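Local coordinates for 3,4-dihydroxybenzoate decarboxylase (Enterobacter cloacae, PDB 5NY5), which catalyses the prenylated-FMN-dependent decarboxylation of 3,4-dihydroxybenzoate and can also run the reverse para-carboxylation of catechols, at residues L15-H21 / E80-L85; P31-A36 / P138-P142; L204-I208 / A252-K256; G349-Y355 / I367-R373; S393-N397 / I455-T459. One frame throughout, in Å; residues are numbered along the deposited sequence.

Interaction 1. Residues L15-H21 / E80-L85; sequences LQRHPGH and ERAALL
In the N-terminal domain of this UbiD-family enzyme, Leu-15 at the end of helix 8-16 and the two histidines of a type II turn, His-18 to His-21, pack against Arg-81 and Leu-84 of helix 79-84 and Leu-85 next to them. Leu-84 CD1 sits over one face of the His-18 imidazole, a CH-pi contact 3.6 Å from the ring centroid, while CD2 reaches the base of the same ring at 3.5 Å from His-18 CG. With CG of Leu-84 anti to its backbone N (chi1 170°), both methyls are thrown across to the turn. Deeper in, Leu-15 CD2 meets Leu-85 CD2 at 3.7 Å, and Leu-15 CD1 rests on Arg-81 CD at the same separation, so the arginine's aliphatic part serves as apolar surface. Its charged end is buried, and carbonyls of Gly-55, Gly-74 and Met-75 take up its N-H groups. NH1 also donates to His-21 ND1 (3.3 Å, 155° at the hydrogen), with ND1 in the guanidinium plane; this is consistent with ND1 being unprotonated, though the bond is long and NH1 lies 17° out of the imidazole plane. Gly-20 tolerates the positive phi of the turn's third position, and Pro-19 suits the second. The result is a helix, a Pro-Gly type II turn and then strand 22-25, the reversal that brings the chain from helix into sheet.

Interaction 2. Residues P31-A36 / P138-P142; sequences PNAELA and PTNTP
This is an inter-domain contact built on a single beta bridge, Asn-32 with Thr-139. It joins the loop leading into helix 34-42 of the N-terminal domain to the loop between helix 131-134 and strand 148-157, in the Rift-related domain that carries the flavin site. The backbone of Thr-139 is used at both ends: its N donates to Pro-31 O (3.1 Å, 158°), and its O accepts from Ala-33 N at 3.1 Å. Proline suits position 31, since only its carbonyl is needed here. Thr-139 adds its hydroxyl, which a chi1 of 68° places between the backbone N and the carbonyl carbon, facing the other loop. OG1 donates to Asn-32 OD1 at 2.6 Å, in the amide carbonyl plane and on a lone pair, and it accepts a weak bond from Ala-33 N. Ala-33, at the N-cap position of helix 34-42, has a side chain small enough for Pro-142 to lie against it, CG to CB 3.9 Å. Met-479 and Pro-477 of a neighbouring subunit pack on this pair, so the inter-domain seam also belongs to the assembly interface. Ala-36 CB touches Asn-140 O at 3.3 Å, and the same oxygen accepts from a water (2.6 Å) that also donates to Ala-33 O at 3.1 Å.

Interaction 3. Residues L204-I208 / A252-K256; sequences LPVTI and AVKEK
Pro-205 lays the CB-CG edge of its ring over the bend at Lys-254, with CB 3.6 Å from Lys-254 N and CG 3.9 Å from Lys-254 CB. That bend is an inverse gamma turn, closed by a weak bond from Glu-255 N to Val-253 O, and it turns Val-253 and Glu-255 inward on either side of it. Val-253 CB packs against Pro-205 CB at 4.0 Å, and its CG2 approaches Thr-207 CG2 at 4.1 Å. The lysine's own chain, bent at chi2 and chi4, leads its amine away from the strand. Thr-207 uses both branches: CG2 meets Glu-255 CB at 3.7 Å, the two side chains crossing at about a right angle, while OG1 donates to Lys-256 O at 2.8 Å. The contact presses the loop before strand 256-258 onto strand 204-210 of the antiparallel sheet of the Rift-related region. Glu-255 turns its buried carboxylate to Tyr-231 OH, Ser-157 OG and its neighbour Lys-256 N. Its side chain is about 8 Å from that of Asp-166, which binds manganese when the site is filled; the metal is absent from this apo chain. Because Thr-207 OG1 also bonds with Asn-209 ND2, the hydroxyl acts as donor and acceptor together, which should fix its rotation and tie the otherwise irregular loop to the strand.

Interaction 4. Residues G349-Y355 / I367-R373; sequences GFLQNVY and ILQVKKR
Strands 351-355 and 367-370 run antiparallel, their axes 4.5 Å apart at closest and 160° between directions, as the two arms of a beta hairpin interrupted by a classic bulge. Tyr-355 and Ile-367 form a hydrogen-bonded pair through reciprocal N-to-O bonds, both 2.9 Å. At the bulge Gln-352 and Asn-353 both face Gln-369, whose O takes a short bond from Gln-352 N (2.6 Å) and a weak one from Asn-353 N. Leu-351, Val-354, Leu-368 and Val-370 share one face, where branched apolar chains pack against one another and helices 324-346 and 380-391 lie over them. Val-354 CG2 and Leu-368 CD1 run side by side at 3.8 Å, and Leu-351 CD1 touches Leu-368 CG. Phe-350 swings its ring, CG anti to the backbone N (chi1 -173°), onto Val-370, whose CB stands over the ring face 3.9 Å from the centroid. At the hairpin's open end the Arg-373 guanidinium lies flat over Phe-350 CA while it pairs with Asp-377; Gly-349, with positive phi, leaves it room. The other face is more polar. There Gln-369 OE1 accepts from a water, and the amide of Asn-353 reaches Ser-91 O in the N-terminal domain. Polar Gln-352 suits the bulge because its bent chain folds back on its own segment: its NE2 donates to Phe-350 O (2.8 Å), while Lys-371 N reaches this oxygen from the opposite face of the carbonyl plane at 3.2 Å.

Interaction 5. Residues S393-N397 / I455-T459; sequences SELKN and ISCKT
Ser-393 opens the loop by bringing its carbonyl O to 2.5 Å from Lys-458 NZ. At Leu-395 the side chain leads away, but the carbonyl O takes a bond from the same ammonium at 2.8 Å, arriving nearly along the C=O axis. Lysine suits position 458 because its chain, extended beyond CG, can reach the loop's carbonyls and deliver its buried charge to backbone oxygens, Arg-434 O among them. Lys-396 comes next, its CE 3.3 Å from Ser-456 OG. Stretched out in turn, with CG anti to the backbone N (chi1 -174°), it carries its amine on to Asp-439 and to Thr-418 O and Met-421 O of a neighbouring subunit. Lys-396 O accepts a weak bond from Thr-459 N. At Asn-397 the loop becomes strand: it bridges Thr-459 in parallel, CA to CA 4.9 Å, and the two side chains lie alongside, pointing the same way. Asn-397 OD1 accepts from Thr-459 N at 3.2 Å, in the amide carbonyl plane, so the asparagine supplements the weak main-chain bond where the loop enters the sheet. The loop thus leaves helix 380-391 and feeds strand 397-401 in between strands 365-370 and 455-462, with strand 427-434 beyond the latter.

The five contacts follow the chain through its three family regions. Interaction 1 lies within the N-terminal region and interaction 2 ties that region to the Rift-related one; their segments alternate along the sequence, with centres 26 Å apart. Interaction 3 stays inside the Rift-related region, on the sheet bearing flavin-site residues. Interactions 4 and 5 come last, about 20 Å apart between centres, and share the mixed five-stranded sheet of the C-terminal region: 351-356 is one of its two outermost strands, while 365-370, 397-401 and 455-462 are interior. Interactions 3 and 4 stand on opposite sides of the chain's centre, about 44 Å apart. Interactions 2 and 5 both touch a second subunit, linking separate regions to the hexamer.

Interaction 1. Residues L15-H21 / E80-L85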
# COMPACT_ATOMS: atom_id res chain seq x y z
N LEU A 15 48.75 21.52 -10.42
CA LEU A 15 48.61 20.28 -9.68
C LEU A 15 49.95 19.82 -9.10
O LEU A 15 49.99 19.25 -8.01
CB LEU A 15 48.02 19.19 -10.57
CG LEU A 15 46.63 19.45 -11.14
CD1 LEU A 15 46.11 18.21 -11.85
CD2 LEU A 15 45.67 19.88 -10.04
N GLN A 16 51.04 20.07 -9.82
CA GLN A 16 52.35 19.64 -9.33
C GLN A 16 52.73 20.39 -8.05
O GLN A 16 53.50 19.86 -7.24
CB GLN A 16 53.40 19.83 -10.42
CG GLN A 16 53.27 18.82 -11.55
CD GLN A 16 54.08 19.20 -12.77
OE1 GLN A 16 54.20 20.38 -13.11
NE2 GLN A 16 54.64 18.21 -13.45
N ARG A 17 52.20 21.59 -7.85
CA ARG A 17 52.44 22.32 -6.61
C ARG A 17 51.60 21.79 -5.45
O ARG A 17 51.75 22.27 -4.33
CB ARG A 17 52.18 23.81 -6.81
CG ARG A 17 53.05 24.45 -7.88
CD ARG A 17 53.17 25.97 -7.71
NE ARG A 17 51.94 26.68 -8.06
CZ ARG A 17 51.62 27.06 -9.29
NH1 ARG A 17 52.43 26.78 -10.30
NH2 ARG A 17 50.48 27.70 -9.51
N HIS A 18 50.72 20.82 -5.70
CA HIS A 18 49.92 20.19 -4.66
C HIS A 18 50.11 18.68 -4.78
O HIS A 18 49.40 18.02 -5.55
CB HIS A 18 48.44 20.57 -4.78
CG HIS A 18 48.19 22.04 -4.60
ND1 HIS A 18 47.79 22.58 -3.40
CD2 HIS A 18 48.27 23.07 -5.47
CE1 HIS A 18 47.64 23.88 -3.53
NE2 HIS A 18 47.92 24.21 -4.78
N PRO A 19 51.06 18.11 -4.05
CA PRO A 19 51.35 16.68 -4.21
C PRO A 19 50.13 15.81 -3.91
O PRO A 19 49.38 16.07 -2.97
CB PRO A 19 52.48 16.44 -3.21
CG PRO A 19 52.40 17.58 -2.24
CD PRO A 19 51.92 18.75 -3.04
N GLY A 20 49.95 14.78 -4.73
CA GLY A 20 48.84 13.86 -4.61
C GLY A 20 47.83 13.96 -5.73
O GLY A 20 46.98 13.07 -5.85
N HIS A 21 47.89 15.00 -6.56
CA HIS A 21 46.92 15.21 -7.61
C HIS A 21 47.44 14.92 -9.01
O HIS A 21 46.65 14.94 -9.96
CB HIS A 21 46.39 16.65 -7.57
CG HIS A 21 45.39 16.89 -6.49
ND1 HIS A 21 44.07 16.51 -6.59
CD2 HIS A 21 45.51 17.47 -5.27
CE1 HIS A 21 43.43 16.85 -5.49
NE2 HIS A 21 44.28 17.43 -4.67
N GLU A 80 37.83 17.45 -5.18
CA GLU A 80 38.88 18.30 -4.62
C GLU A 80 39.78 18.84 -5.73
O GLU A 80 40.10 20.03 -5.76
CB GLU A 80 39.70 17.52 -3.60
CG GLU A 80 39.05 17.37 -2.22
CD GLU A 80 37.96 16.32 -2.19
OE1 GLU A 80 38.02 15.37 -3.01
OE2 GLU A 80 37.04 16.43 -1.35
N ARG A 81 40.19 17.96 -6.65
CA ARG A 81 41.07 18.39 -7.73
C ARG A 81 40.40 19.46 -8.59
O ARG A 81 41.04 20.44 -8.98
CB ARG A 81 41.48 17.19 -8.58
CG ARG A 81 42.18 17.56 -9.88
CD ARG A 81 43.25 16.55 -10.26
NE ARG A 81 42.70 15.27 -10.71
CZ ARG A 81 42.65 14.17 -9.96
NH1 ARG A 81 43.10 14.19 -8.72
NH2 ARG A 81 42.14 13.06 -10.46
N ALA A 82 39.12 19.28 -8.90
CA ALA A 82 38.40 20.28 -9.68
C ALA A 82 38.29 21.60 -8.92
O ALA A 82 38.41 22.67 -9.52
CB ALA A 82 37.01 19.76 -10.05
N ALA A 83 38.07 21.54 -7.61
CA ALA A 83 37.97 22.76 -6.83
C ALA A 83 39.31 23.48 -6.75
O ALA A 83 39.37 24.71 -6.81
CB ALA A 83 37.45 22.44 -5.43
N LEU A 84 40.40 22.72 -6.62
CA LEU A 84 41.72 23.32 -6.62
C LEU A 84 42.05 23.93 -7.98
O LEU A 84 42.66 25.00 -8.06
CB LEU A 84 42.76 22.27 -6.23
CG LEU A 84 44.24 22.62 -6.39
CD1 LEU A 84 44.61 23.80 -5.51
CD2 LEU A 84 45.09 21.41 -6.05
N LEU A 85 41.63 23.26 -9.06
CA LEU A 85 41.86 23.79 -10.40
C LEU A 85 41.05 25.04 -10.69
O LEU A 85 41.29 25.68 -11.72
CB LEU A 85 41.52 22.72 -11.44
CG LEU A 85 42.53 21.59 -11.61
CD1 LEU A 85 41.94 20.46 -12.43
CD2 LEU A 85 43.80 22.12 -12.27

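Interaction 2. Residues P31-A36 / P138-P142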
# COMPACT_ATOMS: atom_id res chain seq x y z
N PRO A 31 47.74 0.98 -24.90
CA PRO A 31 46.49 1.75 -24.95
C PRO A 31 45.26 0.88 -25.14
O PRO A 31 44.15 1.35 -24.89
CB PRO A 31 46.70 2.70 -26.13
CG PRO A 31 47.71 2.01 -26.99
CD PRO A 31 48.63 1.31 -26.04
N ASN A 32 45.43 -0.36 -25.58
CA ASN A 32 44.33 -1.30 -25.73
C ASN A 32 44.10 -1.98 -24.39
O ASN A 32 44.88 -2.85 -23.98
CB ASN A 32 44.62 -2.30 -26.84
CG ASN A 32 43.44 -3.19 -27.15
OD1 ASN A 32 42.30 -2.87 -26.79
ND2 ASN A 32 43.69 -4.30 -27.83
N ALA A 33 43.05 -1.56 -23.68
CA ALA A 33 42.58 -2.17 -22.44
C ALA A 33 43.53 -1.97 -21.27
O ALA A 33 43.10 -1.52 -20.20
CB ALA A 33 42.31 -3.66 -22.64
N GLU A 34 44.82 -2.30 -21.44
CA GLU A 34 45.75 -2.24 -20.32
C GLU A 34 45.80 -0.86 -19.69
O GLU A 34 45.85 -0.73 -18.46
CB GLU A 34 47.15 -2.67 -20.78
CG GLU A 34 48.25 -2.28 -19.81
CD GLU A 34 49.56 -3.01 -20.07
OE1 GLU A 34 49.71 -4.15 -19.59
OE2 GLU A 34 50.42 -2.45 -20.77
N LEU A 35 45.75 0.19 -20.52
CA LEU A 35 45.81 1.55 -20.00
C LEU A 35 44.68 1.81 -19.01
O LEU A 35 44.92 2.25 -17.88
CB LEU A 35 45.75 2.54 -21.17
CG LEU A 35 45.95 4.02 -20.85
CD1 LEU A 35 46.97 4.15 -19.77
CD2 LEU A 35 46.41 4.78 -22.08
N ALA A 36 43.44 1.53 -19.41
CA ALA A 36 42.31 1.76 -18.51
C ALA A 36 42.36 0.82 -17.31
O ALA A 36 42.02 1.22 -16.19
CB ALA A 36 40.99 1.59 -19.26
N PRO A 138 42.69 5.20 -26.76
CA PRO A 138 42.63 4.00 -25.94
C PRO A 138 41.26 3.33 -26.01
O PRO A 138 40.26 3.93 -26.39
CB PRO A 138 42.91 4.52 -24.52
CG PRO A 138 42.95 6.04 -24.63
CD PRO A 138 42.43 6.41 -25.97
N THR A 139 41.25 2.06 -25.63
CA THR A 139 40.03 1.30 -25.41
C THR A 139 39.90 1.03 -23.92
O THR A 139 40.85 0.59 -23.29
CB THR A 139 40.04 -0.01 -26.19
OG1 THR A 139 41.02 -0.89 -25.63
CG2 THR A 139 40.38 0.24 -27.65
N ASN A 140 38.72 1.31 -23.37
CA ASN A 140 38.53 1.15 -21.93
C ASN A 140 38.45 -0.32 -21.54
O ASN A 140 39.05 -0.73 -20.54
CB ASN A 140 37.29 1.90 -21.47
CG ASN A 140 37.60 3.33 -21.06
OD1 ASN A 140 37.65 3.65 -19.87
ND2 ASN A 140 37.81 4.20 -22.04
N THR A 141 37.72 -1.12 -22.29
CA THR A 141 37.57 -2.55 -22.03
C THR A 141 37.83 -3.32 -23.30
O THR A 141 37.68 -2.79 -24.41
CB THR A 141 36.17 -2.89 -21.49
OG1 THR A 141 35.20 -2.69 -22.53
CG2 THR A 141 35.82 -2.04 -20.29
N PRO A 142 38.22 -4.60 -23.19
CA PRO A 142 38.40 -5.42 -24.39
C PRO A 142 37.14 -5.61 -25.23
O PRO A 142 37.25 -6.03 -26.39
CB PRO A 142 38.89 -6.76 -23.83
CG PRO A 142 39.50 -6.41 -22.52
CD PRO A 142 38.70 -5.28 -21.97
O HOH W 1 40.31 -2.74 -19.60

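Interaction 3. Residues L204-I208 / A252-K256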
# COMPACT_ATOMS: atom_id res chain seq x y z
N LEU A 204 28.60 19.01 -42.77
CA LEU A 204 28.66 20.03 -41.73
C LEU A 204 30.06 20.10 -41.16
O LEU A 204 30.58 19.09 -40.66
CB LEU A 204 27.65 19.73 -40.62
CG LEU A 204 27.54 20.82 -39.55
CD1 LEU A 204 26.94 22.09 -40.13
CD2 LEU A 204 26.72 20.34 -38.36
N PRO A 205 30.73 21.26 -41.21
CA PRO A 205 32.10 21.35 -40.70
C PRO A 205 32.12 21.44 -39.18
O PRO A 205 31.36 22.21 -38.59
CB PRO A 205 32.64 22.63 -41.35
CG PRO A 205 31.49 23.23 -42.14
CD PRO A 205 30.24 22.56 -41.68
N VAL A 206 32.99 20.65 -38.56
CA VAL A 206 33.13 20.63 -37.11
C VAL A 206 34.61 20.57 -36.75
O VAL A 206 35.45 20.14 -37.54
CB VAL A 206 32.39 19.43 -36.46
CG1 VAL A 206 30.89 19.57 -36.65
CG2 VAL A 206 32.90 18.12 -37.05
N THR A 207 34.92 21.03 -35.55
CA THR A 207 36.24 20.87 -34.96
C THR A 207 36.11 20.14 -33.63
O THR A 207 35.18 20.40 -32.86
CB THR A 207 36.94 22.21 -34.73
OG1 THR A 207 36.29 22.93 -33.68
CG2 THR A 207 36.92 23.05 -36.00
N ILE A 208 37.03 19.22 -33.38
CA ILE A 208 37.03 18.40 -32.18
C ILE A 208 38.24 18.81 -31.35
O ILE A 208 39.38 18.49 -31.70
CB ILE A 208 37.06 16.91 -32.52
CG1 ILE A 208 35.92 16.59 -33.49
CG2 ILE A 208 36.94 16.08 -31.26
CD1 ILE A 208 36.19 15.41 -34.38
N ALA A 252 41.41 23.45 -42.33
CA ALA A 252 40.85 22.68 -43.43
C ALA A 252 39.34 22.70 -43.51
O ALA A 252 38.79 22.25 -44.52
CB ALA A 252 41.32 21.22 -43.35
N VAL A 253 38.64 23.19 -42.48
CA VAL A 253 37.18 23.18 -42.45
C VAL A 253 36.69 24.57 -42.06
O VAL A 253 37.46 25.44 -41.63
CB VAL A 253 36.62 22.12 -41.48
CG1 VAL A 253 37.05 20.73 -41.90
CG2 VAL A 253 37.07 22.41 -40.06
N LYS A 254 35.38 24.77 -42.22
CA LYS A 254 34.75 26.08 -42.00
C LYS A 254 34.22 26.16 -40.57
O LYS A 254 33.02 26.19 -40.31
CB LYS A 254 33.65 26.31 -43.02
CG LYS A 254 34.09 26.19 -44.46
CD LYS A 254 35.02 27.33 -44.85
CE LYS A 254 35.42 27.25 -46.31
NZ LYS A 254 36.14 25.98 -46.62
N GLU A 255 35.16 26.21 -39.63
CA GLU A 255 34.83 26.31 -38.21
C GLU A 255 36.09 26.67 -37.44
O GLU A 255 37.20 26.33 -37.86
CB GLU A 255 34.23 25.01 -37.68
CG GLU A 255 33.58 25.12 -36.31
CD GLU A 255 32.54 26.22 -36.24
OE1 GLU A 255 32.82 27.28 -35.66
OE2 GLU A 255 31.43 26.02 -36.79
N LYS A 256 35.91 27.35 -36.32
CA LYS A 256 37.02 27.73 -35.46
C LYS A 256 37.35 26.61 -34.48
O LYS A 256 36.58 25.67 -34.29
CB LYS A 256 36.70 29.01 -34.69
CG LYS A 256 36.53 30.23 -35.58
CD LYS A 256 35.24 30.96 -35.29
CE LYS A 256 34.97 32.05 -36.31
NZ LYS A 256 33.58 32.58 -36.21

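Interaction 4. Residues G349-Y355 / I367-R373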
# COMPACT_ATOMS: atom_id res chain seq x y z
N GLY A 349 16.74 30.35 1.36
CA GLY A 349 17.39 30.08 2.62
C GLY A 349 17.15 28.70 3.20
O GLY A 349 17.60 28.43 4.32
N PHE A 350 16.49 27.81 2.47
CA PHE A 350 16.12 26.49 2.98
C PHE A 350 17.17 25.44 2.61
O PHE A 350 17.75 24.80 3.49
CB PHE A 350 14.74 26.10 2.45
CG PHE A 350 14.18 24.83 3.04
CD1 PHE A 350 14.03 24.70 4.41
CD2 PHE A 350 13.78 23.79 2.23
CE1 PHE A 350 13.51 23.55 4.96
CE2 PHE A 350 13.25 22.63 2.77
CZ PHE A 350 13.12 22.51 4.14
N LEU A 351 17.42 25.27 1.32
CA LEU A 351 18.44 24.34 0.87
C LEU A 351 19.82 24.83 1.29
O LEU A 351 20.19 25.97 1.02
CB LEU A 351 18.38 24.17 -0.65
CG LEU A 351 19.25 23.07 -1.24
CD1 LEU A 351 18.76 21.70 -0.80
CD2 LEU A 351 19.28 23.17 -2.76
N GLN A 352 20.57 23.97 1.97
CA GLN A 352 21.93 24.31 2.39
C GLN A 352 22.96 23.88 1.36
O GLN A 352 23.90 24.62 1.07
CB GLN A 352 22.25 23.67 3.74
CG GLN A 352 21.25 24.03 4.83
CD GLN A 352 21.07 25.52 4.98
OE1 GLN A 352 22.03 26.26 5.20
NE2 GLN A 352 19.83 25.99 4.85
N ASN A 353 22.79 22.70 0.78
CA ASN A 353 23.70 22.20 -0.24
C ASN A 353 23.01 21.04 -0.95
O ASN A 353 21.96 20.56 -0.52
CB ASN A 353 25.03 21.76 0.36
CG ASN A 353 26.19 21.90 -0.60
OD1 ASN A 353 26.00 21.98 -1.82
ND2 ASN A 353 27.40 21.94 -0.07
N VAL A 354 23.63 20.59 -2.04
CA VAL A 354 23.10 19.48 -2.82
C VAL A 354 24.28 18.75 -3.45
O VAL A 354 25.25 19.37 -3.89
CB VAL A 354 22.09 19.97 -3.88
CG1 VAL A 354 22.66 21.14 -4.67
CG2 VAL A 354 21.68 18.84 -4.82
N TYR A 355 24.20 17.42 -3.48
CA TYR A 355 25.25 16.57 -4.01
C TYR A 355 24.64 15.64 -5.04
O TYR A 355 23.74 14.86 -4.72
CB TYR A 355 25.94 15.78 -2.89
CG TYR A 355 27.03 14.82 -3.34
CD1 TYR A 355 27.70 15.01 -4.54
CD2 TYR A 355 27.38 13.73 -2.56
CE1 TYR A 355 28.69 14.14 -4.95
CE2 TYR A 355 28.37 12.86 -2.96
CZ TYR A 355 29.02 13.07 -4.16
OH TYR A 355 30.01 12.20 -4.56
N ILE A 367 21.31 14.15 -3.38
CA ILE A 367 21.31 14.31 -1.93
C ILE A 367 21.06 15.78 -1.63
O ILE A 367 21.78 16.65 -2.14
CB ILE A 367 22.65 13.85 -1.31
CG1 ILE A 367 23.15 12.58 -2.01
CG2 ILE A 367 22.50 13.63 0.18
CD1 ILE A 367 22.25 11.39 -1.85
N LEU A 368 20.05 16.06 -0.82
CA LEU A 368 19.65 17.43 -0.51
C LEU A 368 19.81 17.68 0.97
O LEU A 368 19.30 16.91 1.80
CB LEU A 368 18.22 17.70 -0.96
CG LEU A 368 18.03 18.25 -2.38
CD1 LEU A 368 18.52 17.27 -3.43
CD2 LEU A 368 16.57 18.60 -2.62
N GLN A 369 20.51 18.75 1.31
CA GLN A 369 20.75 19.15 2.69
C GLN A 369 19.91 20.39 2.97
O GLN A 369 20.17 21.46 2.42
CB GLN A 369 22.23 19.43 2.94
CG GLN A 369 22.58 19.62 4.39
CD GLN A 369 24.04 19.98 4.58
OE1 GLN A 369 24.55 20.88 3.92
NE2 GLN A 369 24.72 19.27 5.48
N VAL A 370 18.89 20.24 3.81
CA VAL A 370 17.99 21.33 4.14
C VAL A 370 18.12 21.64 5.62
O VAL A 370 18.66 20.86 6.40
CB VAL A 370 16.52 21.01 3.78
CG1 VAL A 370 16.39 20.72 2.30
CG2 VAL A 370 16.03 19.83 4.61
N LYS A 371 17.62 22.82 6.00
CA LYS A 371 17.63 23.27 7.38
C LYS A 371 16.24 23.79 7.72
O LYS A 371 15.82 24.83 7.22
CB LYS A 371 18.68 24.35 7.61
CG LYS A 371 18.75 24.88 9.03
CD LYS A 371 19.76 26.00 9.15
CE LYS A 371 19.87 26.51 10.58
NZ LYS A 371 20.74 27.72 10.67
N LYS A 372 15.52 23.06 8.58
CA LYS A 372 14.23 23.53 9.06
C LYS A 372 14.45 24.59 10.13
O LYS A 372 15.02 24.30 11.19
CB LYS A 372 13.41 22.36 9.59
CG LYS A 372 13.01 21.36 8.52
CD LYS A 372 12.33 20.14 9.11
CE LYS A 372 12.10 19.08 8.06
NZ LYS A 372 11.66 17.80 8.67
N ARG A 373 14.02 25.81 9.84
CA ARG A 373 14.26 26.95 10.71
C ARG A 373 13.03 27.34 11.52
O ARG A 373 13.17 28.03 12.53
CB ARG A 373 14.71 28.15 9.88
CG ARG A 373 15.73 27.79 8.81
CD ARG A 373 15.57 28.66 7.57
NE ARG A 373 14.33 28.38 6.86
CZ ARG A 373 13.96 29.00 5.74
NH1 ARG A 373 14.74 29.93 5.21
NH2 ARG A 373 12.82 28.68 5.15
O HOH W 2 27.09 21.48 3.36

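Interaction 5. Residues S393-N397 / I455-T459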
# COMPACT_ATOMS: atom_id res chain seq x y z
N SER A 393 15.13 15.73 -14.78
CA SER A 393 14.23 14.60 -14.96
C SER A 393 14.96 13.26 -15.01
O SER A 393 14.32 12.22 -14.85
CB SER A 393 13.40 14.79 -16.24
OG SER A 393 14.23 14.85 -17.38
N GLU A 394 16.27 13.26 -15.22
CA GLU A 394 17.02 12.01 -15.23
C GLU A 394 17.40 11.55 -13.83
O GLU A 394 18.01 10.49 -13.70
CB GLU A 394 18.27 12.16 -16.10
CG GLU A 394 17.95 12.18 -17.59
CD GLU A 394 19.08 12.71 -18.43
OE1 GLU A 394 20.02 13.31 -17.87
OE2 GLU A 394 19.04 12.53 -19.67
N LEU A 395 17.05 12.30 -12.80
CA LEU A 395 17.19 11.82 -11.44
C LEU A 395 16.24 10.66 -11.18
O LEU A 395 15.15 10.59 -11.74
CB LEU A 395 16.90 12.94 -10.44
CG LEU A 395 18.05 13.89 -10.10
CD1 LEU A 395 17.51 15.15 -9.47
CD2 LEU A 395 19.02 13.19 -9.17
N LYS A 396 16.68 9.74 -10.32
CA LYS A 396 15.86 8.60 -9.93
C LYS A 396 15.46 8.64 -8.47
O LYS A 396 14.28 8.48 -8.15
CB LYS A 396 16.61 7.29 -10.23
CG LYS A 396 15.79 6.04 -9.99
CD LYS A 396 16.53 4.81 -10.44
CE LYS A 396 15.75 3.54 -10.15
NZ LYS A 396 16.55 2.34 -10.49
N ASN A 397 16.41 8.86 -7.56
CA ASN A 397 16.12 8.86 -6.14
C ASN A 397 16.62 10.14 -5.50
O ASN A 397 17.60 10.74 -5.96
CB ASN A 397 16.74 7.65 -5.44
CG ASN A 397 16.14 6.34 -5.91
OD1 ASN A 397 14.94 6.25 -6.15
ND2 ASN A 397 16.98 5.32 -6.06
N ILE A 455 11.77 4.18 -18.22
CA ILE A 455 10.79 4.62 -17.25
C ILE A 455 11.09 3.93 -15.93
O ILE A 455 11.54 2.78 -15.90
CB ILE A 455 9.35 4.32 -17.72
CG1 ILE A 455 9.13 4.87 -19.13
CG2 ILE A 455 8.33 4.90 -16.75
CD1 ILE A 455 7.78 4.57 -19.70
N SER A 456 10.85 4.64 -14.83
CA SER A 456 11.26 4.15 -13.53
C SER A 456 10.23 4.53 -12.47
O SER A 456 9.39 5.40 -12.67
CB SER A 456 12.62 4.72 -13.13
OG SER A 456 12.99 4.33 -11.82
N CYS A 457 10.32 3.84 -11.34
CA CYS A 457 9.77 4.33 -10.10
C CYS A 457 10.82 5.21 -9.44
O CYS A 457 11.99 4.82 -9.35
CB CYS A 457 9.37 3.18 -9.18
SG CYS A 457 8.74 3.67 -7.57
N LYS A 458 10.42 6.40 -9.02
CA LYS A 458 11.32 7.34 -8.38
C LYS A 458 10.94 7.46 -6.91
O LYS A 458 9.76 7.54 -6.57
CB LYS A 458 11.27 8.70 -9.08
CG LYS A 458 11.51 8.59 -10.57
CD LYS A 458 11.86 9.93 -11.20
CE LYS A 458 12.25 9.76 -12.66
NZ LYS A 458 12.78 11.02 -13.25
N THR A 459 11.95 7.44 -6.04
CA THR A 459 11.73 7.30 -4.61
C THR A 459 12.34 8.48 -3.87
O THR A 459 13.48 8.87 -4.14
CB THR A 459 12.32 5.99 -4.09
OG1 THR A 459 11.83 4.90 -4.88
CG2 THR A 459 11.92 5.76 -2.65
O HOH W 3 12.58 3.81 -6.96